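Local coordinates for periplasmic binding protein (Sulfurospirillum deleyianum, PDB 4PAG) that probably captures a small solute in the periplasm for import by an ABC transporter, and carries a bound histidine in the crystal, at residues 5-8 with 12-15; 33-38 with 60-65; 56-59 with 65-68; 149-154 with 276-281. All coordinates share one frame; numbering follows the deposited sequence. Where two conformers were deposited one is given.

The four contacts illustrate how one fold mixes several ways of holding a chain together. Interaction 1 is a surface hairpin near the N-terminus, its centre about 26 Å from that of interaction 2 and about 29 Å from that of interaction 4. Interactions 2 and 3 form a continuous unit: they share Phe65 and helix 63-66, their centres lie about 8 Å apart, and Leu61 CD1 meets Met66 SE at 3.9 Å. Interaction 4 is a buried helix pair, its nearest atoms about 6 Å from interaction 2. None of these contacts holds the histidine directly, but the side chain of Phe60 comes to about 10 Å from it and that of Glu58 to about 12 Å.

Interaction 1: residues 5-8 with 12-15; sequences TFLD and KPIV
Phe6 and Ile14 form the hydrogen-bonded pair at the middle of a two-stranded antiparallel hairpin. Phe6 N donates to Ile14 O at 2.9 Å, and Ile14 N returns the bond to Phe6 O at 2.7 Å; both run nearly straight, at 169° and 174° at the hydrogen. The flanking pairs, Thr5 with Val15 and Leu7 with Pro13, are non-hydrogen-bonded, and there CA-H groups lean on the carbonyls instead, as where Thr5 CA approaches Ile14 O at 3.3 Å. The side chains of these flanking pairs share one face. On it Thr5 CG2 lies beside Pro13 CB at 4.0 Å, while Leu7 CD2, two residues further along the same strand, meets the proline ring too, 3.8 Å from Pro13 N.

Where the strands turn back, Asp8 N donates to Lys12 O at 2.9 Å, and the return bond is made by a side chain: Lys12 N meets Asp8 OD1 at 2.9 Å, from above the carboxylate plane. With chi1 at 82°, the carboxylate is tucked between its own backbone N and carbonyl carbon, close enough to the chain to serve the turn. OD1 also accepts from Ser10 N, the bond that defines an Asx turn. The methylene of Asp8 rests against Ile14 CD1.

Further out, Phe6 and Ile14 both pack on Leu117 of strand 116-119, and Thr5 OG1 bonds to Glu2 N. Three backbone bonds thus join the strands, while Asp8 OD1, accepting from two N-H groups, bridges the turn and would be expected to hold its shape.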
loop_
_atom_site.group_PDB
_atom_site.type_symbol
_atom_site.label_atom_id
_atom_site.label_comp_id
_atom_site.label_asym_id
_atom_site.label_seq_id
_atom_site.Cartn_x
_atom_site.Cartn_y
_atom_site.Cartn_z
ATOM N N THR A 5 -27.248 3.445 -7.654
ATOM C CA THR A 5 -27.034 4.861 -7.372
ATOM C C THR A 5 -25.893 5.025 -6.387
ATOM O O THR A 5 -25.894 4.411 -5.322
ATOM C CB THR A 5 -28.290 5.527 -6.790
ATOM O OG1 THR A 5 -29.361 5.406 -7.726
ATOM C CG2 THR A 5 -28.044 7.009 -6.513
ATOM N N PHE A 6 -24.929 5.860 -6.750
ATOM C CA PHE A 6 -23.758 6.123 -5.911
ATOM C C PHE A 6 -23.479 7.614 -5.877
ATOM O O PHE A 6 -23.789 8.325 -6.831
ATOM C CB PHE A 6 -22.531 5.386 -6.466
ATOM C CG PHE A 6 -22.674 3.895 -6.462
ATOM C CD1 PHE A 6 -23.236 3.235 -7.549
ATOM C CD2 PHE A 6 -22.274 3.152 -5.361
ATOM C CE1 PHE A 6 -23.381 1.857 -7.541
ATOM C CE2 PHE A 6 -22.422 1.773 -5.346
ATOM C CZ PHE A 6 -22.978 1.125 -6.436
ATOM N N LEU A 7 -22.893 8.092 -4.784
ATOM C CA LEU A 7 -22.463 9.486 -4.707
ATOM C C LEU A 7 -21.094 9.602 -5.364
ATOM O O LEU A 7 -20.178 8.896 -4.990
ATOM C CB LEU A 7 -22.403 9.967 -3.258
ATOM C CG LEU A 7 -23.730 9.965 -2.490
ATOM C CD1 LEU A 7 -23.511 10.420 -1.053
ATOM C CD2 LEU A 7 -24.774 10.834 -3.175
ATOM N N ASP A 8 -20.975 10.494 -6.345
ATOM C CA ASP A 8 -19.755 10.644 -7.130
ATOM C C ASP A 8 -18.737 11.555 -6.432
ATOM O O ASP A 8 -18.903 11.891 -5.261
ATOM C CB ASP A 8 -20.099 11.125 -8.553
ATOM C CG ASP A 8 -20.325 12.633 -8.657
ATOM O OD1 ASP A 8 -20.436 13.342 -7.631
ATOM O OD2 ASP A 8 -20.390 13.107 -9.804
ATOM N N LYS A 12 -22.552 14.127 -5.732
ATOM C CA LYS A 12 -23.833 14.099 -6.435
ATOM C C LYS A 12 -24.223 12.656 -6.733
ATOM O O LYS A 12 -23.370 11.851 -7.111
ATOM C CB LYS A 12 -23.759 14.882 -7.747
ATOM C CG LYS A 12 -23.222 16.295 -7.608
ATOM C CD LYS A 12 -23.410 17.068 -8.901
ATOM C CE LYS A 12 -22.268 18.037 -9.150
ATOM N NZ LYS A 12 -22.471 18.791 -10.417
ATOM N N PRO A 13 -25.512 12.318 -6.567
ATOM C CA PRO A 13 -25.933 10.955 -6.880
ATOM C C PRO A 13 -25.874 10.698 -8.375
ATOM O O PRO A 13 -26.419 11.480 -9.144
ATOM C CB PRO A 13 -27.383 10.910 -6.385
ATOM C CG PRO A 13 -27.846 12.322 -6.442
ATOM C CD PRO A 13 -26.638 13.159 -6.121
ATOM N N ILE A 14 -25.193 9.631 -8.780
ATOM C CA ILE A 14 -25.160 9.216 -10.185
ATOM C C ILE A 14 -25.593 7.762 -10.292
ATOM O O ILE A 14 -25.435 6.996 -9.344
ATOM C CB ILE A 14 -23.761 9.393 -10.819
ATOM C CG1 ILE A 14 -22.693 8.584 -10.065
ATOM C CG2 ILE A 14 -23.380 10.868 -10.845
ATOM C CD1 ILE A 14 -21.439 8.332 -10.872
ATOM N N VAL A 15 -26.143 7.390 -11.443
ATOM C CA VAL A 15 -26.598 6.024 -11.674
ATOM C C VAL A 15 -25.637 5.320 -12.619
ATOM O O VAL A 15 -25.468 5.742 -13.760
ATOM C CB VAL A 15 -28.017 5.998 -12.276
ATOM C CG1 VAL A 15 -28.451 4.568 -12.571
ATOM C CG2 VAL A 15 -29.000 6.667 -11.327
#

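Interaction 2: residues 33-38 with 60-65; sequences MIYVID and FLSKHF
Tyr35 reaches from helix 28-37 to the segment 60-65, and its ring is met by three residues there. CG lies anti to the backbone N (chi1 172°), which carries the ring out from the helix toward Phe65. The edge of Tyr35 is turned to the face of Phe65 in an edge-to-face stack, centroids 4.9 Å apart and planes at 62°. Leu61 CD2 makes an off-centre CH-pi contact, 4.1 Å from the Tyr35 ring centroid. At the far end the hydroxyl is held twice: Tyr35 OH accepts from Ser62 N at 3.0 Å and donates to a water at 2.6 Å, which donates in turn to Phe60 O. Replacing Tyr35 with a phenylalanine would probably leave Ser62 N and the bridging water without their mate.

Ser62 is the N-cap of helix 63-66: its OG accepts from Phe65 N at 3.1 Å, bonds also to Asp39 OD2, and lies at the edge of the Tyr35 ring. The tyrosine therefore docks on the very start of a helix. Next along helix 28-37, Val36 turns to Phe308 and Phe309 of helix 297-309, and Ile37 to Leu134 of helix 127-138. Asp38 then leaves the helical conformation, its OD1 bonded to Thr40 OG1.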
loop_
_atom_site.group_PDB
_atom_site.type_symbol
_atom_site.label_atom_id
_atom_site.label_comp_id
_atom_site.label_asym_id
_atom_site.label_seq_id
_atom_site.Cartn_x
_atom_site.Cartn_y
_atom_site.Cartn_z
HETATM N N MSE A 33 -6.111 -2.785 -5.892
HETATM C CA MSE A 33 -7.281 -3.280 -5.160
HETATM C C MSE A 33 -8.324 -3.845 -6.100
HETATM O O MSE A 33 -8.929 -4.890 -5.828
HETATM C CB MSE A 33 -7.826 -2.113 -4.342
HETATM C CG MSE A 33 -9.042 -2.493 -3.512
HETATM SE SE MSE A 33 -9.320 -1.122 -2.120
HETATM C CE MSE A 33 -9.052 0.525 -3.152
ATOM N N ILE A 34 -8.546 -3.169 -7.222
ATOM C CA ILE A 34 -9.466 -3.695 -8.236
ATOM C C ILE A 34 -8.949 -5.038 -8.753
ATOM O O ILE A 34 -9.736 -5.962 -8.979
ATOM C CB ILE A 34 -9.658 -2.719 -9.411
ATOM C CG1 ILE A 34 -10.346 -1.433 -8.934
ATOM C CG2 ILE A 34 -10.484 -3.370 -10.516
ATOM C CD1 ILE A 34 -10.301 -0.289 -9.936
ATOM N N TYR A 35 -7.630 -5.150 -8.925
ATOM C CA TYR A 35 -7.038 -6.400 -9.398
ATOM C C TYR A 35 -7.483 -7.595 -8.548
ATOM O O TYR A 35 -7.931 -8.603 -9.085
ATOM C CB TYR A 35 -5.495 -6.353 -9.462
ATOM C CG TYR A 35 -4.983 -7.727 -9.773
ATOM C CD1 TYR A 35 -4.945 -8.197 -11.082
ATOM C CD2 TYR A 35 -4.660 -8.607 -8.751
ATOM C CE1 TYR A 35 -4.563 -9.500 -11.362
ATOM C CE2 TYR A 35 -4.283 -9.904 -9.016
ATOM C CZ TYR A 35 -4.229 -10.348 -10.319
ATOM O OH TYR A 35 -3.836 -11.642 -10.567
ATOM N N VAL A 36 -7.348 -7.486 -7.228
ATOM C CA VAL A 36 -7.636 -8.627 -6.361
ATOM C C VAL A 36 -9.134 -8.938 -6.266
ATOM O O VAL A 36 -9.494 -10.054 -5.944
ATOM C CB VAL A 36 -6.993 -8.512 -4.946
ATOM C CG1 VAL A 36 -5.477 -8.656 -5.045
ATOM C CG2 VAL A 36 -7.382 -7.224 -4.241
ATOM N N ILE A 37 -9.999 -7.963 -6.555
ATOM C CA ILE A 37 -11.435 -8.228 -6.646
ATOM C C ILE A 37 -11.726 -8.932 -7.979
ATOM O O ILE A 37 -12.248 -10.049 -7.998
ATOM C CB ILE A 37 -12.278 -6.943 -6.491
ATOM C CG1 ILE A 37 -12.068 -6.342 -5.102
ATOM C CG2 ILE A 37 -13.766 -7.235 -6.703
ATOM C CD1 ILE A 37 -12.603 -4.932 -4.968
ATOM N N ASP A 38 -11.369 -8.291 -9.087
ATOM C CA ASP A 38 -11.514 -8.900 -10.415
ATOM C C ASP A 38 -10.763 -8.051 -11.434
ATOM O O ASP A 38 -11.091 -6.884 -11.629
ATOM C CB ASP A 38 -13.000 -8.998 -10.798
ATOM C CG ASP A 38 -13.229 -9.683 -12.133
ATOM O OD1 ASP A 38 -12.312 -10.348 -12.661
ATOM O OD2 ASP A 38 -14.344 -9.547 -12.666
ATOM N N PHE A 60 2.946 -13.998 -9.742
ATOM C CA PHE A 60 1.807 -13.852 -8.829
ATOM C C PHE A 60 0.515 -13.326 -9.463
ATOM O O PHE A 60 -0.561 -13.532 -8.908
ATOM C CB PHE A 60 2.190 -12.900 -7.693
ATOM C CG PHE A 60 3.257 -13.432 -6.780
ATOM C CD1 PHE A 60 2.919 -14.208 -5.688
ATOM C CD2 PHE A 60 4.588 -13.129 -6.991
ATOM C CE1 PHE A 60 3.893 -14.686 -4.837
ATOM C CE2 PHE A 60 5.576 -13.607 -6.138
ATOM C CZ PHE A 60 5.227 -14.387 -5.065
ATOM N N LEU A 61 0.620 -12.649 -10.606
ATOM C CA LEU A 61 -0.509 -11.929 -11.202
ATOM C C LEU A 61 -0.901 -12.534 -12.542
ATOM O O LEU A 61 -0.088 -13.164 -13.222
ATOM C CB LEU A 61 -0.131 -10.457 -11.408
ATOM C CG LEU A 61 0.383 -9.707 -10.179
ATOM C CD1 LEU A 61 0.903 -8.335 -10.579
ATOM C CD2 LEU A 61 -0.693 -9.596 -9.114
ATOM N N SER A 62 -2.152 -12.320 -12.931
ATOM C CA SER A 62 -2.663 -12.874 -14.178
ATOM C C SER A 62 -1.908 -12.305 -15.376
ATOM O O SER A 62 -1.425 -11.176 -15.345
ATOM C CB SER A 62 -4.155 -12.579 -14.324
ATOM O OG SER A 62 -4.366 -11.200 -14.571
ATOM N N LYS A 63 -1.811 -13.101 -16.431
ATOM C CA LYS A 63 -1.220 -12.635 -17.676
ATOM C C LYS A 63 -1.991 -11.428 -18.223
ATOM O O LYS A 63 -1.377 -10.482 -18.720
ATOM C CB LYS A 63 -1.177 -13.763 -18.704
ATOM C CG LYS A 63 -0.217 -13.503 -19.855
ATOM C CD LYS A 63 0.501 -14.779 -20.272
ATOM C CE LYS A 63 1.269 -14.596 -21.569
ATOM N NZ LYS A 63 0.359 -14.390 -22.732
ATOM N N HIS A 64 -3.321 -11.455 -18.117
ATOM C CA HIS A 64 -4.151 -10.321 -18.561
ATOM C C HIS A 64 -3.684 -9.019 -17.924
ATOM O O HIS A 64 -3.454 -8.038 -18.627
ATOM C CB HIS A 64 -5.634 -10.538 -18.246
ATOM C CG HIS A 64 -6.494 -9.332 -18.507
ATOM N ND1 HIS A 64 -6.814 -8.904 -19.779
ATOM C CD2 HIS A 64 -7.098 -8.465 -17.657
ATOM C CE1 HIS A 64 -7.575 -7.825 -19.702
ATOM N NE2 HIS A 64 -7.765 -7.538 -18.425
ATOM N N PHE A 65 -3.541 -9.020 -16.597
ATOM C CA PHE A 65 -3.124 -7.830 -15.877
ATOM C C PHE A 65 -1.732 -7.378 -16.310
ATOM O O PHE A 65 -1.513 -6.189 -16.498
ATOM C CB PHE A 65 -3.164 -8.049 -14.359
ATOM C CG PHE A 65 -2.740 -6.847 -13.553
ATOM C CD1 PHE A 65 -3.636 -5.815 -13.285
ATOM C CD2 PHE A 65 -1.455 -6.746 -13.053
ATOM C CE1 PHE A 65 -3.258 -4.719 -12.532
ATOM C CE2 PHE A 65 -1.069 -5.647 -12.301
ATOM C CZ PHE A 65 -1.971 -4.634 -12.038
HETATM O O HOH W 1 -3.275 -13.339 -8.627
#

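Interaction 3: residues 56-59 with 65-68; sequences NGEK and FMEL
Met66, a selenomethionine, lays the end of its side chain against the backbone of Gly57 and Glu58, without any hydrogen bond across the contact. The close part is small. Its selenium lies 3.8 Å from Gly57 C and 4.0 Å from Gly57 CA, and its terminal CE is 3.8 Å from Glu58 N. Bends at chi2 (-63°) and chi3 (-67°) curl the chain so that selenium and methyl both rest against the peptide link between Gly57 and Glu58. The absence of a side chain on Gly57 matters here, since a beta carbon modelled there would point at Met66 and lie about 3.0 Å from SE, too close.

The other side is slacker. Glu58 curls its carboxylate back toward its own backbone N, and OE1 comes no nearer than 4.3 Å to Met66 CE, a distant approach rather than a bond. Glu58 is exposed. The contact is thus a selenoether tip fitted to a bare stretch of main chain, with solvent along the glutamate.

Two short helices are joined in this way, 57-60 and 63-66, which follow each other in the chain. Met66 also touches Thr50, Glu67 OE2 forms a salt bridge with Lys63 NZ, and Gln49 NE2 bonds to both Phe65 O and Leu68 O. From the other end, Asn56 and Lys59 lean on Tyr321 of helix 315-322, a residue of the histidine pocket.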
loop_
_atom_site.group_PDB
_atom_site.type_symbol
_atom_site.label_atom_id
_atom_site.label_comp_id
_atom_site.label_asym_id
_atom_site.label_seq_id
_atom_site.Cartn_x
_atom_site.Cartn_y
_atom_site.Cartn_z
ATOM N N ASN A 56 8.394 -9.052 -9.500
ATOM C CA ASN A 56 8.032 -10.456 -9.701
ATOM C C ASN A 56 6.552 -10.683 -10.013
ATOM O O ASN A 56 6.011 -11.752 -9.740
ATOM C CB ASN A 56 8.444 -11.304 -8.484
ATOM C CG ASN A 56 9.937 -11.267 -8.214
ATOM O OD1 ASN A 56 10.380 -10.928 -7.111
ATOM N ND2 ASN A 56 10.724 -11.626 -9.215
ATOM N N GLY A 57 5.901 -9.691 -10.608
ATOM C CA GLY A 57 4.468 -9.776 -10.872
ATOM C C GLY A 57 4.070 -10.995 -11.685
ATOM O O GLY A 57 3.021 -11.581 -11.452
ATOM N N GLU A 58 4.915 -11.398 -12.626
ATOM C CA GLU A 58 4.578 -12.517 -13.516
ATOM C C GLU A 58 4.389 -13.844 -12.766
ATOM O O GLU A 58 3.688 -14.736 -13.237
ATOM C CB GLU A 58 5.610 -12.655 -14.650
ATOM C CG GLU A 58 6.986 -13.165 -14.236
ATOM C CD GLU A 58 7.848 -12.119 -13.542
ATOM O OE1 GLU A 58 7.435 -10.937 -13.467
ATOM O OE2 GLU A 58 8.947 -12.486 -13.062
ATOM N N LYS A 59 4.991 -13.961 -11.588
ATOM C CA LYS A 59 4.858 -15.162 -10.772
ATOM C C LYS A 59 3.561 -15.169 -9.942
ATOM O O LYS A 59 3.125 -16.228 -9.496
ATOM C CB LYS A 59 6.071 -15.299 -9.841
ATOM C CG LYS A 59 7.433 -15.214 -10.538
ATOM C CD LYS A 59 7.742 -16.435 -11.392
ATOM C CE LYS A 59 7.954 -17.678 -10.532
ATOM N NZ LYS A 59 8.537 -18.828 -11.280
ATOM N N PHE A 65 -3.541 -9.020 -16.597
ATOM C CA PHE A 65 -3.124 -7.830 -15.877
ATOM C C PHE A 65 -1.732 -7.378 -16.310
ATOM O O PHE A 65 -1.513 -6.189 -16.498
ATOM C CB PHE A 65 -3.164 -8.049 -14.359
ATOM C CG PHE A 65 -2.740 -6.847 -13.553
ATOM C CD1 PHE A 65 -3.636 -5.815 -13.285
ATOM C CD2 PHE A 65 -1.455 -6.746 -13.053
ATOM C CE1 PHE A 65 -3.258 -4.719 -12.532
ATOM C CE2 PHE A 65 -1.069 -5.647 -12.301
ATOM C CZ PHE A 65 -1.971 -4.634 -12.038
HETATM N N MSE A 66 -0.806 -8.329 -16.480
HETATM C CA MSE A 66 0.582 -8.008 -16.835
HETATM C C MSE A 66 0.704 -7.430 -18.219
HETATM O O MSE A 66 1.690 -6.764 -18.511
HETATM C CB MSE A 66 1.500 -9.231 -16.789
HETATM C CG MSE A 66 1.643 -9.822 -15.396
HETATM SE SE MSE A 66 2.475 -8.569 -14.125
HETATM C CE MSE A 66 4.257 -8.530 -14.964
ATOM N N GLU A 67 -0.286 -7.670 -19.077
ATOM C CA GLU A 67 -0.252 -7.171 -20.461
ATOM C C GLU A 67 -1.066 -5.891 -20.690
ATOM O O GLU A 67 -1.104 -5.387 -21.803
ATOM C CB GLU A 67 -0.715 -8.276 -21.423
ATOM C CG GLU A 67 0.245 -9.463 -21.465
ATOM C CD GLU A 67 -0.293 -10.661 -22.223
ATOM O OE1 GLU A 67 -1.523 -10.770 -22.398
ATOM O OE2 GLU A 67 0.526 -11.510 -22.628
ATOM N N LEU A 68 -1.696 -5.350 -19.647
ATOM C CA LEU A 68 -2.484 -4.120 -19.787
ATOM C C LEU A 68 -1.594 -2.933 -20.114
ATOM O O LEU A 68 -0.447 -2.875 -19.661
ATOM C CB LEU A 68 -3.253 -3.802 -18.498
ATOM C CG LEU A 68 -4.396 -4.726 -18.105
ATOM C CD1 LEU A 68 -4.880 -4.376 -16.701
ATOM C CD2 LEU A 68 -5.530 -4.641 -19.109
#

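Interaction 4: residues 149-154 with 276-281; sequences NMAQTY and MRILGA
Ala151 of helix 141-163 and Ile278 of helix 277-288 mark the nearest approach of the two backbones, their CA atoms 6.0 Å apart. The small alanine side chain is consistent with so close an approach. The two branches of Ile278 divide the work: CD1, at the end of the longer branch, touches Ala151 CB at 3.5 Å, while CG2 meets Tyr154 CB at 3.8 Å, one turn further along the first helix. CG2 is anti to the backbone N and CG1 anti to the carbonyl carbon (chi1 -70°), which splays the branches over both neighbours. A glycine in place of Ile278 would probably open a gap beside Ala151 CB and leave Tyr154 CB without the methyl it packs on.

The side chains of Tyr154 and Ile278 cross at about a right angle. The Tyr154 ring presents an edge to Ile278 O, with CD2 at 3.8 Å, and one face is covered by Met150 CG, 3.6 Å above the plane, from its own helix. No hydrogen bond joins the two segments, and the contact rests on apolar packing.

Tyr154 also makes an edge-to-face stack with His282 and a cation-pi contact with Lys300, and its backbone O accepts from His282 NE2. Helix 141-163 is consistent with the long interdomain helix of iron and cobalamin binding proteins. Ile278 packs also on Tyr127 of helix 127-138 and on Phe304 of helix 297-309, so the contact lies within a bundle of helices.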
loop_
_atom_site.group_PDB
_atom_site.type_symbol
_atom_site.label_atom_id
_atom_site.label_comp_id
_atom_site.label_asym_id
_atom_site.label_seq_id
_atom_site.Cartn_x
_atom_site.Cartn_y
_atom_site.Cartn_z
ATOM N N ASN A 149 -13.638 -9.446 4.916
ATOM C CA ASN A 149 -13.685 -10.183 6.174
ATOM C C ASN A 149 -12.293 -10.524 6.714
ATOM O O ASN A 149 -12.045 -10.368 7.909
ATOM C CB ASN A 149 -14.552 -11.432 6.035
ATOM C CG ASN A 149 -16.034 -11.114 6.106
ATOM O OD1 ASN A 149 -16.472 -10.316 6.931
ATOM N ND2 ASN A 149 -16.810 -11.721 5.230
HETATM N N MSE A 150 -11.388 -10.958 5.841
HETATM C CA MSE A 150 -9.992 -11.219 6.244
HETATM C C MSE A 150 -9.322 -9.930 6.658
HETATM O O MSE A 150 -8.628 -9.882 7.678
HETATM C CB MSE A 150 -9.162 -11.922 5.168
HETATM C CG MSE A 150 -7.757 -12.222 5.708
HETATM SE SE MSE A 150 -6.674 -13.307 4.466
HETATM C CE MSE A 150 -7.453 -15.048 4.949
ATOM N N ALA A 151 -9.533 -8.876 5.879
ATOM C CA ALA A 151 -9.044 -7.554 6.229
ATOM C C ALA A 151 -9.502 -7.161 7.638
ATOM O O ALA A 151 -8.680 -6.779 8.483
ATOM C CB ALA A 151 -9.507 -6.528 5.197
ATOM N N GLN A 152 -10.803 -7.285 7.901
ATOM C CA GLN A 152 -11.348 -6.900 9.204
ATOM C C GLN A 152 -10.694 -7.680 10.348
ATOM O O GLN A 152 -10.294 -7.098 11.364
ATOM C CB GLN A 152 -12.875 -7.099 9.238
ATOM C CG GLN A 152 -13.544 -6.501 10.465
ATOM C CD GLN A 152 -13.436 -4.992 10.482
ATOM O OE1 GLN A 152 -14.130 -4.305 9.737
ATOM N NE2 GLN A 152 -12.548 -4.468 11.315
ATOM N N THR A 153 -10.576 -8.992 10.180
ATOM C CA THR A 153 -9.961 -9.843 11.199
ATOM C C THR A 153 -8.514 -9.453 11.471
ATOM O O THR A 153 -8.125 -9.277 12.624
ATOM C CB THR A 153 -10.015 -11.318 10.777
ATOM O OG1 THR A 153 -11.383 -11.701 10.650
ATOM C CG2 THR A 153 -9.325 -12.225 11.798
ATOM N N TYR A 154 -7.724 -9.314 10.413
ATOM C CA TYR A 154 -6.305 -8.971 10.569
ATOM C C TYR A 154 -6.142 -7.605 11.228
ATOM O O TYR A 154 -5.312 -7.432 12.128
ATOM C CB TYR A 154 -5.590 -8.991 9.218
ATOM C CG TYR A 154 -5.159 -10.350 8.739
ATOM C CD1 TYR A 154 -5.920 -11.489 8.992
ATOM C CD2 TYR A 154 -3.995 -10.497 8.002
ATOM C CE1 TYR A 154 -5.517 -12.735 8.531
ATOM C CE2 TYR A 154 -3.587 -11.730 7.537
ATOM C CZ TYR A 154 -4.346 -12.845 7.801
ATOM O OH TYR A 154 -3.924 -14.064 7.331
HETATM N N MSE A 276 -2.338 -4.094 0.663
HETATM C CA MSE A 276 -1.253 -4.991 1.110
HETATM C C MSE A 276 -0.862 -4.723 2.550
HETATM O O MSE A 276 -0.308 -5.604 3.230
HETATM C CB MSE A 276 0.008 -4.825 0.262
HETATM C CG MSE A 276 -0.145 -5.219 -1.200
HETATM SE SE MSE A 276 -0.538 -7.134 -1.439
HETATM C CE MSE A 276 1.171 -7.897 -0.807
ATOM N N ARG A 277 -1.151 -3.514 3.031
ATOM C CA ARG A 277 -0.879 -3.129 4.425
ATOM C C ARG A 277 -1.612 -3.977 5.460
ATOM O O ARG A 277 -1.162 -4.091 6.608
ATOM C CB ARG A 277 -1.201 -1.657 4.641
ATOM C CG ARG A 277 -0.217 -0.740 3.946
ATOM C CD ARG A 277 -0.721 0.690 3.815
ATOM N NE ARG A 277 0.395 1.536 3.428
ATOM C CZ ARG A 277 0.412 2.862 3.433
ATOM N NH1 ARG A 277 -0.664 3.570 3.779
ATOM N NH2 ARG A 277 1.533 3.489 3.074
ATOM N N ILE A 278 -2.736 -4.569 5.056
ATOM C CA ILE A 278 -3.425 -5.561 5.875
ATOM C C ILE A 278 -2.437 -6.626 6.383
ATOM O O ILE A 278 -2.481 -7.018 7.549
ATOM C CB ILE A 278 -4.565 -6.212 5.070
ATOM C CG1 ILE A 278 -5.683 -5.186 4.863
ATOM C CG2 ILE A 278 -5.108 -7.447 5.774
ATOM C CD1 ILE A 278 -6.547 -5.468 3.648
ATOM N N LEU A 279 -1.546 -7.069 5.498
ATOM C CA LEU A 279 -0.490 -8.015 5.850
ATOM C C LEU A 279 0.786 -7.290 6.272
ATOM O O LEU A 279 1.441 -7.683 7.243
ATOM C CB LEU A 279 -0.189 -8.923 4.660
ATOM C CG LEU A 279 0.960 -9.916 4.816
ATOM C CD1 LEU A 279 0.620 -10.956 5.861
ATOM C CD2 LEU A 279 1.259 -10.576 3.479
ATOM N N GLY A 280 1.144 -6.245 5.533
ATOM C CA GLY A 280 2.382 -5.516 5.781
ATOM C C GLY A 280 2.510 -4.948 7.177
ATOM O O GLY A 280 3.600 -4.936 7.743
ATOM N N ALA A 281 1.406 -4.460 7.740
ATOM C CA ALA A 281 1.437 -3.927 9.107
ATOM C C ALA A 281 1.692 -5.037 10.130
ATOM O O ALA A 281 2.356 -4.811 11.142
ATOM C CB ALA A 281 0.157 -3.183 9.423
#